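Local coordinates for Crh-like protein 5 (Neosartorya fumigata, PDB 6IBU) that cuts chitin chains and transfers them onto 1,6-beta-glucan or other chitin, cross-linking the polysaccharides of the fungal cell wall and septa, at residues D97-E102 with T177-R182; T113-K118 with R161-N166; A73-K78 with K217-E222; H140-D145 with W153-A158; E36-K41 with T61-F66. One frame throughout, in Å; residues are numbered along the deposited sequence.

Contact 1. Residues D97-E102 with T177-R182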
# COMPACT_ATOMS: atom_id res chain seq x y z
N ASP A 97 10.11 -5.63 1.85
CA ASP A 97 10.29 -4.31 1.21
C ASP A 97 8.89 -3.71 1.13
O ASP A 97 7.91 -4.45 0.99
CB ASP A 97 10.90 -4.39 -0.18
CG ASP A 97 12.41 -4.63 -0.19
OD1 ASP A 97 13.06 -4.39 0.84
OD2 ASP A 97 12.91 -5.08 -1.25
N GLU A 98 8.78 -2.40 1.26
CA GLU A 98 7.44 -1.82 1.40
C GLU A 98 7.46 -0.33 1.12
O GLU A 98 8.36 0.33 1.56
CB GLU A 98 6.95 -2.08 2.81
CG GLU A 98 5.46 -2.18 2.88
CD GLU A 98 4.84 -1.10 3.74
OE1 GLU A 98 4.06 -1.45 4.66
OE2 GLU A 98 5.15 0.10 3.51
N VAL A 99 6.44 0.14 0.42
CA VAL A 99 6.17 1.57 0.16
C VAL A 99 4.68 1.76 0.43
O VAL A 99 3.88 0.94 -0.04
CB VAL A 99 6.53 1.94 -1.29
CG1 VAL A 99 6.15 3.36 -1.60
CG2 VAL A 99 8.00 1.69 -1.57
N ASP A 100 4.31 2.81 1.15
CA ASP A 100 2.89 2.99 1.47
C ASP A 100 2.51 4.46 1.61
O ASP A 100 3.39 5.35 1.75
CB ASP A 100 2.49 2.17 2.69
CG ASP A 100 3.05 2.67 4.00
OD1 ASP A 100 2.59 3.72 4.46
OD2 ASP A 100 3.92 1.96 4.58
N TRP A 101 1.19 4.65 1.50
CA TRP A 101 0.44 5.86 1.90
C TRP A 101 -0.41 5.49 3.11
O TRP A 101 -0.94 4.38 3.13
CB TRP A 101 -0.46 6.32 0.74
CG TRP A 101 0.17 6.66 -0.57
CD1 TRP A 101 0.27 5.87 -1.67
CD2 TRP A 101 0.65 7.96 -0.97
NE1 TRP A 101 0.83 6.56 -2.71
CE2 TRP A 101 1.06 7.85 -2.32
CE3 TRP A 101 0.81 9.18 -0.32
CZ2 TRP A 101 1.60 8.94 -3.02
CZ3 TRP A 101 1.34 10.25 -1.00
CH2 TRP A 101 1.71 10.13 -2.34
N GLU A 102 -0.49 6.35 4.12
CA GLU A 102 -1.45 6.18 5.24
C GLU A 102 -2.23 7.48 5.40
O GLU A 102 -1.61 8.50 5.59
CB GLU A 102 -0.73 5.84 6.55
CG GLU A 102 0.22 4.66 6.46
CD GLU A 102 -0.48 3.33 6.23
OE1 GLU A 102 -1.55 3.10 6.81
OE2 GLU A 102 0.04 2.53 5.44
N THR A 177 12.29 -5.51 -4.49
CA THR A 177 11.84 -6.88 -4.78
C THR A 177 10.41 -6.78 -5.28
O THR A 177 9.77 -5.76 -5.08
CB THR A 177 12.00 -7.76 -3.55
OG1 THR A 177 11.32 -7.13 -2.46
CG2 THR A 177 13.44 -7.99 -3.19
N PRO A 178 9.88 -7.82 -5.95
CA PRO A 178 8.57 -7.73 -6.58
C PRO A 178 7.55 -7.49 -5.47
O PRO A 178 7.60 -8.15 -4.45
CB PRO A 178 8.35 -9.09 -7.25
CG PRO A 178 9.73 -9.77 -7.22
CD PRO A 178 10.47 -9.17 -6.05
N MET A 179 6.62 -6.59 -5.73
CA MET A 179 5.66 -6.16 -4.70
C MET A 179 4.24 -6.32 -5.21
O MET A 179 4.02 -6.21 -6.40
CB MET A 179 5.90 -4.70 -4.31
CG MET A 179 7.13 -4.56 -3.44
SD MET A 179 7.30 -2.97 -2.65
CE MET A 179 7.54 -1.90 -4.07
N ARG A 180 3.32 -6.56 -4.29
CA ARG A 180 1.89 -6.57 -4.62
C ARG A 180 1.26 -5.32 -4.01
O ARG A 180 1.89 -4.66 -3.19
CB ARG A 180 1.28 -7.91 -4.21
CG ARG A 180 1.14 -8.13 -2.72
CD ARG A 180 -0.10 -8.94 -2.50
NE ARG A 180 0.24 -10.30 -2.14
CZ ARG A 180 -0.37 -11.40 -2.56
NH1 ARG A 180 -1.41 -11.36 -3.38
NH2 ARG A 180 0.08 -12.57 -2.15
N LEU A 181 0.09 -4.95 -4.50
CA LEU A 181 -0.64 -3.77 -4.01
C LEU A 181 -1.70 -4.25 -3.02
O LEU A 181 -2.47 -5.14 -3.36
CB LEU A 181 -1.21 -3.05 -5.23
CG LEU A 181 -2.09 -1.84 -4.97
CD1 LEU A 181 -1.33 -0.75 -4.23
CD2 LEU A 181 -2.64 -1.33 -6.29
N ARG A 182 -1.70 -3.69 -1.81
CA ARG A 182 -2.71 -3.98 -0.77
C ARG A 182 -3.51 -2.69 -0.55
O ARG A 182 -2.90 -1.62 -0.41
CB ARG A 182 -2.05 -4.48 0.52
CG ARG A 182 -0.83 -5.36 0.26
CD ARG A 182 -0.37 -6.31 1.36
NE ARG A 182 -1.51 -6.89 2.08
CZ ARG A 182 -1.48 -7.31 3.33
NH1 ARG A 182 -0.36 -7.24 4.04
NH2 ARG A 182 -2.58 -7.80 3.88
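Met179 reaches the 97-102 segment with its sulphur and methyl group: SD lies 4.0 Å from the carbonyl oxygen Asp97 O and 4.2 Å from Glu98 CA. A bend at chi3 (-65°) turns CE toward Val99, where it sits 4.4 Å from CG2. Beside this packing, the Asp97 and Thr177 side chains cross at about a right angle, with Asp97 OD2 2.9 Å from Thr177 OG1. A bond there is doubtful, because the hydroxyl also reaches Asp95 OD1 and its position is less sure. The two strands are not neighbours in their antiparallel sheet; strand 85-93 runs between them, and within the two segments contact is confined to Asp97-Val99 and Thr177-Met179. Glu98-Val99-Asp100-Trp101-Glu102 is the acidic signature of glycoside hydrolase family 16, in which Glu98 is by similarity the nucleophile and Glu102 the proton donor. Asp100 stands between them, its OD2 2.5 Å from Glu98 OE2. Farther out, Asp97, just ahead of the signature, is held through OD1 by Lys118 N and through OD2 by Gln176 N. Arg182, which binds chitin, forms a salt bridge with Glu92 on strand 85-93.

Contact 2. Residues T113-K118 with R161-N166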
# COMPACT_ATOMS: atom_id res chain seq x y z
N THR A 113 3.61 9.39 4.16
CA THR A 113 4.36 8.53 3.22
C THR A 113 5.28 7.66 4.04
O THR A 113 5.73 8.07 5.09
CB THR A 113 5.11 9.31 2.14
OG1 THR A 113 6.06 10.19 2.75
CG2 THR A 113 4.20 10.06 1.19
N ASN A 114 5.57 6.47 3.57
CA ASN A 114 6.43 5.56 4.35
C ASN A 114 7.07 4.51 3.47
O ASN A 114 6.56 4.21 2.39
CB ASN A 114 5.61 4.86 5.41
CG ASN A 114 6.25 5.03 6.76
OD1 ASN A 114 7.36 4.58 7.00
ND2 ASN A 114 5.56 5.76 7.61
N TYR A 115 8.16 3.94 3.95
CA TYR A 115 8.79 2.79 3.29
C TYR A 115 9.53 2.00 4.37
O TYR A 115 9.87 2.58 5.41
CB TYR A 115 9.69 3.24 2.15
CG TYR A 115 11.06 3.67 2.58
CD1 TYR A 115 11.30 4.95 3.05
CD2 TYR A 115 12.10 2.77 2.57
CE1 TYR A 115 12.56 5.33 3.47
CE2 TYR A 115 13.38 3.13 2.97
CZ TYR A 115 13.60 4.41 3.41
OH TYR A 115 14.84 4.77 3.82
N PHE A 116 9.71 0.71 4.10
CA PHE A 116 10.57 -0.23 4.84
C PHE A 116 11.43 -0.95 3.80
O PHE A 116 10.94 -1.22 2.70
CB PHE A 116 9.74 -1.22 5.65
CG PHE A 116 8.87 -0.54 6.67
CD1 PHE A 116 9.40 -0.17 7.90
CD2 PHE A 116 7.56 -0.19 6.39
CE1 PHE A 116 8.61 0.44 8.86
CE2 PHE A 116 6.79 0.49 7.33
CZ PHE A 116 7.31 0.79 8.56
N GLY A 117 12.68 -1.20 4.15
CA GLY A 117 13.55 -2.17 3.47
C GLY A 117 13.62 -3.44 4.28
O GLY A 117 13.97 -3.36 5.45
N LYS A 118 13.24 -4.57 3.69
CA LYS A 118 13.48 -5.92 4.27
C LYS A 118 12.91 -6.02 5.69
O LYS A 118 13.53 -6.72 6.52
CB LYS A 118 14.97 -6.25 4.30
CG LYS A 118 15.63 -6.15 2.94
CD LYS A 118 17.05 -6.58 2.93
CE LYS A 118 17.61 -6.70 1.54
NZ LYS A 118 17.91 -5.38 0.92
N ARG A 161 7.31 13.46 -2.46
CA ARG A 161 8.50 12.87 -1.81
C ARG A 161 9.29 12.04 -2.80
O ARG A 161 8.68 11.28 -3.54
CB ARG A 161 8.09 11.96 -0.67
CG ARG A 161 9.27 11.36 0.08
CD ARG A 161 8.78 10.59 1.28
NE ARG A 161 9.91 9.98 1.95
CZ ARG A 161 9.80 9.14 2.97
NH1 ARG A 161 8.60 8.83 3.44
NH2 ARG A 161 10.90 8.64 3.50
N THR A 162 10.62 12.10 -2.71
CA THR A 162 11.54 11.22 -3.45
C THR A 162 12.48 10.52 -2.48
O THR A 162 13.17 11.21 -1.72
CB THR A 162 12.35 12.00 -4.49
OG1 THR A 162 11.46 12.58 -5.45
CG2 THR A 162 13.34 11.10 -5.20
N LEU A 163 12.52 9.20 -2.53
CA LEU A 163 13.53 8.37 -1.84
C LEU A 163 14.52 7.88 -2.90
O LEU A 163 14.12 7.10 -3.75
CB LEU A 163 12.83 7.22 -1.12
CG LEU A 163 13.77 6.14 -0.61
CD1 LEU A 163 14.59 6.69 0.54
CD2 LEU A 163 13.01 4.88 -0.24
N THR A 164 15.76 8.36 -2.87
CA THR A 164 16.82 7.88 -3.80
C THR A 164 17.41 6.62 -3.19
O THR A 164 17.35 6.43 -1.96
CB THR A 164 17.86 8.96 -4.09
OG1 THR A 164 18.66 9.12 -2.91
CG2 THR A 164 17.23 10.28 -4.47
N TYR A 165 17.93 5.75 -4.04
CA TYR A 165 18.52 4.45 -3.66
C TYR A 165 19.57 4.68 -2.57
O TYR A 165 19.54 3.93 -1.59
CB TYR A 165 19.03 3.78 -4.93
CG TYR A 165 19.64 2.43 -4.73
CD1 TYR A 165 20.97 2.29 -4.38
CD2 TYR A 165 18.89 1.28 -4.93
CE1 TYR A 165 21.54 1.05 -4.20
CE2 TYR A 165 19.45 0.02 -4.76
CZ TYR A 165 20.77 -0.09 -4.36
OH TYR A 165 21.34 -1.31 -4.19
N ASN A 166 20.43 5.68 -2.72
CA ASN A 166 21.50 6.01 -1.74
C ASN A 166 20.88 6.46 -0.40
O ASN A 166 21.50 6.15 0.64
CB ASN A 166 22.48 7.09 -2.23
CG ASN A 166 23.25 7.72 -1.09
OD1 ASN A 166 22.86 8.78 -0.59
ND2 ASN A 166 24.30 7.07 -0.62
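Strand 113-116 and strand 161-164, which meet through Thr113, Tyr115, Arg161 and Leu163, run in nearly the same direction (17°) with their axes 9.4 Å apart, a separation bridged by side chains alone. Arg161 spans it with a chain extended from CG to NE, its CG anti to the backbone N (chi1 -178°). Its NH1 gives Thr113 OG1 a nearly straight hydrogen bond of 3.0 Å (164° at the hydrogen), lying close to the guanidinium plane. Both ends of this bond have further partners: NH1 also bonds Arg126 O, and the threonine hydroxyl bonds Thr128 O. The other terminal nitrogen, NH2, comes to the edge of the Tyr115 ring, 3.7 Å from CE1. Over one face of that ring sits Leu163 CD2, 3.4 Å from the centroid and almost on the ring normal, a CH-pi contact; its sister methyl CD1 lies 3.8 Å from Tyr115 CZ. In the beta-sandwich this contact joins the catalytic sheet, where strand 98-105 borders 110-116, to the end of the opposing sheet, where strand 150-155 borders 158-164 and sends Trp153 against Thr113 and Leu163 and into a cation-pi contact with Arg161.

Contact 3. Residues A73-K78 with K217-E222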
# COMPACT_ATOMS: atom_id res chain seq x y z
N ALA A 73 2.38 2.42 -9.32
CA ALA A 73 1.07 2.12 -8.72
C ALA A 73 0.34 3.46 -8.51
O ALA A 73 0.88 4.35 -7.85
CB ALA A 73 1.25 1.31 -7.46
N GLU A 74 -0.82 3.60 -9.12
CA GLU A 74 -1.64 4.83 -9.05
C GLU A 74 -3.02 4.44 -8.51
O GLU A 74 -3.68 3.56 -9.10
CB GLU A 74 -1.66 5.46 -10.43
CG GLU A 74 -2.34 6.82 -10.49
CD GLU A 74 -1.96 7.59 -11.74
OE1 GLU A 74 -0.85 8.18 -11.75
OE2 GLU A 74 -2.77 7.58 -12.73
N VAL A 75 -3.46 5.06 -7.42
CA VAL A 75 -4.74 4.69 -6.77
C VAL A 75 -5.57 5.96 -6.62
O VAL A 75 -5.06 6.95 -6.12
CB VAL A 75 -4.51 4.00 -5.42
CG1 VAL A 75 -5.83 3.59 -4.80
CG2 VAL A 75 -3.58 2.81 -5.57
N VAL A 76 -6.81 5.95 -7.09
CA VAL A 76 -7.76 7.08 -6.84
C VAL A 76 -8.58 6.69 -5.58
O VAL A 76 -9.21 5.64 -5.68
CB VAL A 76 -8.59 7.34 -8.11
CG1 VAL A 76 -9.67 8.38 -7.89
CG2 VAL A 76 -7.69 7.74 -9.27
N MET A 77 -8.46 7.40 -4.40
CA MET A 77 -8.95 7.08 -3.03
C MET A 77 -9.46 8.37 -2.39
O MET A 77 -9.08 9.54 -2.76
CB MET A 77 -7.89 6.44 -2.11
CG MET A 77 -8.28 6.41 -0.65
SD MET A 77 -7.07 5.60 0.27
CE MET A 77 -5.78 6.84 0.32
N LYS A 78 -10.55 8.11 -1.74
CA LYS A 78 -11.12 9.02 -0.76
C LYS A 78 -11.00 8.31 0.57
O LYS A 78 -11.49 7.21 0.69
CB LYS A 78 -12.55 9.38 -1.13
CG LYS A 78 -13.10 10.44 -0.19
CD LYS A 78 -14.40 11.03 -0.63
CE LYS A 78 -15.51 10.02 -0.37
NZ LYS A 78 -16.75 10.65 0.14
N LYS A 217 -11.76 4.23 -6.23
CA LYS A 217 -12.56 4.11 -7.46
C LYS A 217 -11.72 3.51 -8.59
O LYS A 217 -12.33 2.83 -9.41
CB LYS A 217 -13.40 5.34 -7.82
CG LYS A 217 -12.75 6.69 -7.91
CD LYS A 217 -13.82 7.78 -7.80
CE LYS A 217 -13.75 8.83 -8.90
NZ LYS A 217 -15.06 9.47 -9.15
N SER A 218 -10.40 3.65 -8.60
CA SER A 218 -9.59 3.05 -9.69
C SER A 218 -8.17 2.73 -9.25
O SER A 218 -7.66 3.34 -8.28
CB SER A 218 -9.62 3.91 -10.94
OG SER A 218 -8.80 5.05 -10.82
N VAL A 219 -7.58 1.77 -9.95
CA VAL A 219 -6.16 1.35 -9.79
C VAL A 219 -5.51 1.25 -11.16
O VAL A 219 -6.08 0.61 -12.04
CB VAL A 219 -6.08 0.04 -9.00
CG1 VAL A 219 -4.70 -0.60 -9.12
CG2 VAL A 219 -6.44 0.28 -7.55
N ARG A 220 -4.33 1.85 -11.31
CA ARG A 220 -3.45 1.65 -12.48
C ARG A 220 -2.11 1.11 -11.99
O ARG A 220 -1.47 1.78 -11.18
CB ARG A 220 -3.29 2.95 -13.25
CG ARG A 220 -2.41 2.82 -14.48
CD ARG A 220 -2.10 4.16 -15.09
NE ARG A 220 -1.26 3.99 -16.28
CZ ARG A 220 -1.70 3.63 -17.48
NH1 ARG A 220 -2.99 3.41 -17.69
NH2 ARG A 220 -0.85 3.52 -18.48
N ILE A 221 -1.70 -0.07 -12.46
CA ILE A 221 -0.32 -0.58 -12.23
C ILE A 221 0.39 -0.68 -13.58
O ILE A 221 -0.16 -1.26 -14.53
CB ILE A 221 -0.33 -1.91 -11.47
CG1 ILE A 221 -0.83 -1.70 -10.04
CG2 ILE A 221 1.05 -2.54 -11.52
CD1 ILE A 221 -1.05 -2.97 -9.27
N GLU A 222 1.60 -0.14 -13.63
CA GLU A 222 2.54 -0.32 -14.77
C GLU A 222 3.67 -1.20 -14.29
O GLU A 222 4.24 -0.89 -13.25
CB GLU A 222 3.08 1.02 -15.23
CG GLU A 222 2.00 1.92 -15.77
CD GLU A 222 2.54 3.23 -16.32
OE1 GLU A 222 3.77 3.48 -16.16
OE2 GLU A 222 1.73 3.99 -16.91
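Glu74 and Arg220 exchange two backbone hydrogen bonds, Glu74 N to Arg220 O at 2.8 Å and Arg220 N to Glu74 O at 2.9 Å, making an antiparallel hydrogen-bonded pair. Val76 N continues the pattern to Ser218 O (3.0 Å), and Lys217 N returns a bond to Val76 O. Within the second strand, Arg220 forms a side-on salt bridge with Glu222, NE and NH2 both donating to OE2, each at 3.1 Å, from opposite faces of the carboxylate plane. Glu74 instead uses OE1 to bond Thr143 OG1 on the next strand. Val76, on the face of Glu74, Ser218 and Arg220, sets CG1 3.5 Å from Lys217 CG and CG2 3.3 Å from Ser218 OG. On the other face Val75 CG2 meets Val219 CG2 at 4.3 Å, and Ala73 lies beside Ile221. These residues press on strands 85-93 and 179-187 of the catalytic sheet. The chemistry thus suits a strand pair with one side in the sandwich core, where it is aliphatic, and one partly exposed, where Val76 sits among mainly polar residues.

Contact 4. Residues H140-D145 with W153-A158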
# COMPACT_ATOMS: atom_id res chain seq x y z
N HIS A 140 -8.39 11.76 -4.36
CA HIS A 140 -7.07 12.20 -4.86
C HIS A 140 -6.45 11.03 -5.59
O HIS A 140 -6.85 9.90 -5.33
CB HIS A 140 -6.16 12.65 -3.71
CG HIS A 140 -6.60 13.93 -3.08
ND1 HIS A 140 -6.42 15.14 -3.71
CD2 HIS A 140 -7.22 14.19 -1.91
CE1 HIS A 140 -6.91 16.09 -2.94
NE2 HIS A 140 -7.41 15.53 -1.84
N THR A 141 -5.49 11.30 -6.45
CA THR A 141 -4.72 10.26 -7.14
C THR A 141 -3.41 10.09 -6.39
O THR A 141 -2.60 11.00 -6.42
CB THR A 141 -4.51 10.62 -8.61
OG1 THR A 141 -5.80 10.84 -9.16
CG2 THR A 141 -3.80 9.52 -9.35
N TYR A 142 -3.22 8.94 -5.77
CA TYR A 142 -1.98 8.62 -5.04
C TYR A 142 -1.11 7.75 -5.95
O TYR A 142 -1.52 6.65 -6.33
CB TYR A 142 -2.33 7.95 -3.72
CG TYR A 142 -3.13 8.81 -2.79
CD1 TYR A 142 -2.51 9.62 -1.85
CD2 TYR A 142 -4.52 8.80 -2.83
CE1 TYR A 142 -3.25 10.41 -0.98
CE2 TYR A 142 -5.27 9.55 -1.95
CZ TYR A 142 -4.64 10.35 -1.02
OH TYR A 142 -5.39 11.12 -0.16
N THR A 143 0.05 8.27 -6.31
CA THR A 143 0.93 7.65 -7.32
C THR A 143 2.29 7.34 -6.69
O THR A 143 2.88 8.22 -6.08
CB THR A 143 1.10 8.57 -8.52
OG1 THR A 143 -0.20 8.96 -8.93
CG2 THR A 143 1.88 7.92 -9.64
N ILE A 144 2.76 6.11 -6.87
CA ILE A 144 4.13 5.68 -6.47
C ILE A 144 4.86 5.28 -7.74
O ILE A 144 4.42 4.36 -8.35
CB ILE A 144 4.07 4.52 -5.48
CG1 ILE A 144 3.39 4.93 -4.17
CG2 ILE A 144 5.46 3.96 -5.24
CD1 ILE A 144 3.09 3.79 -3.23
N ASP A 145 5.90 6.02 -8.11
CA ASP A 145 6.82 5.67 -9.22
C ASP A 145 8.01 4.95 -8.60
O ASP A 145 8.61 5.46 -7.67
CB ASP A 145 7.22 6.90 -10.03
CG ASP A 145 6.14 7.25 -11.07
OD1 ASP A 145 6.10 6.58 -12.16
OD2 ASP A 145 5.31 8.15 -10.76
N TRP A 153 6.78 9.54 -4.60
CA TRP A 153 5.35 9.66 -4.21
C TRP A 153 4.80 10.91 -4.90
O TRP A 153 5.45 11.94 -4.81
CB TRP A 153 5.18 9.81 -2.70
CG TRP A 153 5.44 8.60 -1.85
CD1 TRP A 153 4.50 7.82 -1.24
CD2 TRP A 153 6.71 8.10 -1.42
NE1 TRP A 153 5.12 6.86 -0.48
CE2 TRP A 153 6.47 7.00 -0.58
CE3 TRP A 153 8.04 8.45 -1.70
CZ2 TRP A 153 7.50 6.26 0.00
CZ3 TRP A 153 9.05 7.74 -1.11
CH2 TRP A 153 8.78 6.65 -0.27
N SER A 154 3.64 10.81 -5.51
CA SER A 154 2.94 11.96 -6.14
C SER A 154 1.47 11.98 -5.72
O SER A 154 0.88 10.90 -5.57
CB SER A 154 3.03 11.89 -7.62
OG SER A 154 4.32 12.34 -8.00
N ILE A 155 0.92 13.18 -5.57
CA ILE A 155 -0.53 13.38 -5.31
C ILE A 155 -1.06 14.32 -6.38
O ILE A 155 -0.53 15.45 -6.48
CB ILE A 155 -0.77 13.94 -3.89
CG1 ILE A 155 -0.14 13.03 -2.84
CG2 ILE A 155 -2.26 14.16 -3.70
CD1 ILE A 155 -0.37 13.47 -1.41
N ASP A 156 -2.03 13.86 -7.17
CA ASP A 156 -2.66 14.68 -8.23
C ASP A 156 -1.57 15.22 -9.16
O ASP A 156 -1.66 16.37 -9.56
CB ASP A 156 -3.50 15.78 -7.60
CG ASP A 156 -4.56 15.24 -6.65
OD1 ASP A 156 -4.94 14.05 -6.80
OD2 ASP A 156 -5.00 16.03 -5.76
N GLY A 157 -0.58 14.39 -9.46
CA GLY A 157 0.51 14.69 -10.41
C GLY A 157 1.51 15.70 -9.88
O GLY A 157 2.18 16.33 -10.73
N ALA A 158 1.61 15.91 -8.57
CA ALA A 158 2.65 16.79 -7.99
C ALA A 158 3.58 15.91 -7.15
O ALA A 158 3.08 15.19 -6.27
CB ALA A 158 2.03 17.89 -7.16
O HOH W 1 -0.32 11.60 -8.61
O HOH W 2 -6.82 13.62 -8.83
O HOH W 3 4.99 9.50 -8.27
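Asp156 and His140 both place CG anti to their carbonyl carbons (chi1 -57° and -70°), which brings carboxylate and imidazole together with their planes only 27° apart. His140 ND1 donates to the syn lone pair of Asp156 OD2 at 2.6 Å, while Thr141 N meets OD1 at 2.8 Å nearly along its C-O bond. Asp156 thus holds the end of the neighbouring strand with both oxygens, and its own N bonds Thr141 O. His140 NE2 bonds Ala133 O as well; with both ring nitrogens donating, the imidazole is probably positively charged, which would strengthen its bond to the aspartate. Farther along, Thr143 and Ser154 form an antiparallel hydrogen-bonded pair. On the inner face, Tyr142 CE1 lies 4.2 Å from Ile155 CD1, and Ile144 CG1 4.3 Å from Trp153 CD1; the rings of Tyr142 and Trp153 each meet Trp101 edge-to-face. The opposite face is hydrated. One water receives Gly157 N at 2.9 Å, donates to Thr141 O and is bonded to Thr143 OG1, which also serves Glu74; a second donates to Asp156 OD1 and is bonded to Thr141 OG1. Strands 140-146 and 150-155 form a beta hairpin, and a type I' turn from Ile155 to Ala158, with Asp156 and Gly157 at positive phi in its middle, starts a second with 158-164 at the end of the sheet that faces the catalytic one.

Contact 5. Residues E36-K41 with T61-F66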
# COMPACT_ATOMS: atom_id res chain seq x y z
N GLU A 36 -7.63 -10.58 -4.28
CA GLU A 36 -8.08 -11.50 -3.20
C GLU A 36 -8.63 -10.59 -2.10
O GLU A 36 -7.93 -9.61 -1.78
CB GLU A 36 -6.88 -12.39 -2.82
CG GLU A 36 -6.87 -12.93 -1.39
CD GLU A 36 -5.51 -13.48 -0.92
OE1 GLU A 36 -4.47 -13.15 -1.55
OE2 GLU A 36 -5.48 -14.26 0.09
N VAL A 37 -9.88 -10.82 -1.67
CA VAL A 37 -10.46 -10.12 -0.51
C VAL A 37 -9.97 -10.88 0.67
O VAL A 37 -10.37 -11.97 1.07
CB VAL A 37 -11.97 -10.01 -0.43
CG1 VAL A 37 -12.37 -9.29 0.86
CG2 VAL A 37 -12.55 -9.33 -1.65
N THR A 38 -9.00 -10.27 1.17
CA THR A 38 -8.14 -11.08 1.99
C THR A 38 -8.51 -10.88 3.46
O THR A 38 -8.03 -11.62 4.26
CB THR A 38 -6.76 -10.68 1.54
OG1 THR A 38 -5.82 -11.42 2.31
CG2 THR A 38 -6.57 -9.20 1.72
N ALA A 39 -9.33 -9.90 3.80
CA ALA A 39 -9.98 -9.83 5.13
C ALA A 39 -11.21 -8.97 4.97
O ALA A 39 -11.18 -8.07 4.11
CB ALA A 39 -9.05 -9.28 6.17
N GLY A 40 -12.27 -9.26 5.74
CA GLY A 40 -13.58 -8.59 5.66
C GLY A 40 -14.24 -8.80 4.31
O GLY A 40 -13.94 -9.77 3.62
N LYS A 41 -15.17 -7.91 3.98
CA LYS A 41 -15.99 -7.94 2.75
C LYS A 41 -15.81 -6.57 2.10
O LYS A 41 -15.78 -5.56 2.82
CB LYS A 41 -17.45 -8.26 3.09
CG LYS A 41 -18.44 -8.25 1.92
CD LYS A 41 -18.24 -9.38 0.90
CE LYS A 41 -18.72 -9.06 -0.51
NZ LYS A 41 -20.18 -8.82 -0.57
N THR A 61 -9.68 -5.53 3.42
CA THR A 61 -8.44 -5.45 2.62
C THR A 61 -8.62 -6.17 1.29
O THR A 61 -9.30 -7.19 1.27
CB THR A 61 -7.26 -6.09 3.36
OG1 THR A 61 -7.29 -5.67 4.72
CG2 THR A 61 -5.93 -5.70 2.78
N ILE A 62 -7.99 -5.66 0.23
CA ILE A 62 -7.82 -6.40 -1.04
C ILE A 62 -6.33 -6.37 -1.39
O ILE A 62 -5.68 -5.35 -1.16
CB ILE A 62 -8.71 -5.83 -2.16
CG1 ILE A 62 -8.39 -4.37 -2.50
CG2 ILE A 62 -10.18 -6.01 -1.81
CD1 ILE A 62 -9.08 -3.92 -3.77
N ASP A 63 -5.82 -7.51 -1.86
CA ASP A 63 -4.45 -7.68 -2.40
C ASP A 63 -4.56 -8.06 -3.88
O ASP A 63 -5.45 -8.86 -4.22
CB ASP A 63 -3.72 -8.84 -1.73
CG ASP A 63 -3.30 -8.58 -0.31
OD1 ASP A 63 -3.26 -7.40 0.08
OD2 ASP A 63 -2.98 -9.57 0.39
N THR A 64 -3.66 -7.56 -4.72
CA THR A 64 -3.49 -8.07 -6.10
C THR A 64 -3.01 -9.52 -6.01
O THR A 64 -2.21 -9.83 -5.13
CB THR A 64 -2.55 -7.19 -6.94
OG1 THR A 64 -1.29 -7.04 -6.28
CG2 THR A 64 -3.13 -5.83 -7.22
N ASP A 65 -3.53 -10.37 -6.87
CA ASP A 65 -3.07 -11.78 -7.02
C ASP A 65 -1.61 -11.76 -7.49
O ASP A 65 -0.84 -12.59 -7.03
CB ASP A 65 -3.92 -12.55 -8.03
CG ASP A 65 -5.31 -12.91 -7.56
OD1 ASP A 65 -5.58 -12.84 -6.33
OD2 ASP A 65 -6.12 -13.25 -8.44
N PHE A 66 -1.26 -10.78 -8.32
CA PHE A 66 0.05 -10.66 -8.98
C PHE A 66 0.97 -9.71 -8.21
O PHE A 66 0.50 -8.91 -7.38
CB PHE A 66 -0.13 -10.11 -10.40
CG PHE A 66 -0.96 -8.85 -10.44
CD1 PHE A 66 -0.39 -7.61 -10.24
CD2 PHE A 66 -2.33 -8.92 -10.65
CE1 PHE A 66 -1.15 -6.45 -10.30
CE2 PHE A 66 -3.10 -7.76 -10.70
CZ PHE A 66 -2.50 -6.53 -10.53
O HOH W 4 -2.54 -12.91 0.26
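Strands 36-39 and 61-64 pair antiparallel, Glu36 with Asp63 and Val37 with Ile62, before a beta bulge at Thr38 shifts the register by one residue and sets Ala39 against Thr61. Thr61 therefore bonds two different residues of the bulged strand: its O accepts from Thr38 N at 3.1 Å, the donor standing above the carbonyl plane, and its N donates to Ala39 O. The bulge turns the Thr38 side chain toward strand 61-64. With OG1 anti to the backbone N (chi1 179°), methyl CG2 is left in the crowded position between N and the carbonyl carbon, where it packs 3.6 Å from Thr61 CB and 3.8 Å from Asp63 OD2. On the other face, Val37 CG2 touches Ile62 CG2 at 4.1 Å. This is the edge of the seven-stranded catalytic sheet of the GH16 sandwich, and strand 61-64 borders 179-187 there. Asp63 OD1 forms a salt bridge with NE of the chitin-binding Arg182, so this acid probably helps position that arginine. Its other oxygen, OD2, lies 4.3 Å from Glu36 OE1, a close approach of like charges that a water spans by donating to Glu36 OE1 at 2.7 Å and, weakly, to Asp63 OD2 at 3.4 Å.

Overall arrangement
From the N terminus, contact 5 closes first, a short loop at the edge of the catalytic sheet that ends before any other opens. Contact 3 then begins the longest loop, since strand 71-78 finds its partner only near the C-terminal end of the chain. The remaining three lie within it in succession: contact 1 encloses contact 2, which encloses the 140-146/150-155 hairpin of contact 4, and none cross. Contacts 1 and 5 belong to the catalytic sheet, joined by Arg182 and Asp63; contacts 3 and 4 share the opposing sheet through strands 71-78 and 140-146. Contact 2 links the two sheets, while Leu181 packing on Val219 and Ile221, and Trp101 on Ile144, fill the core between them.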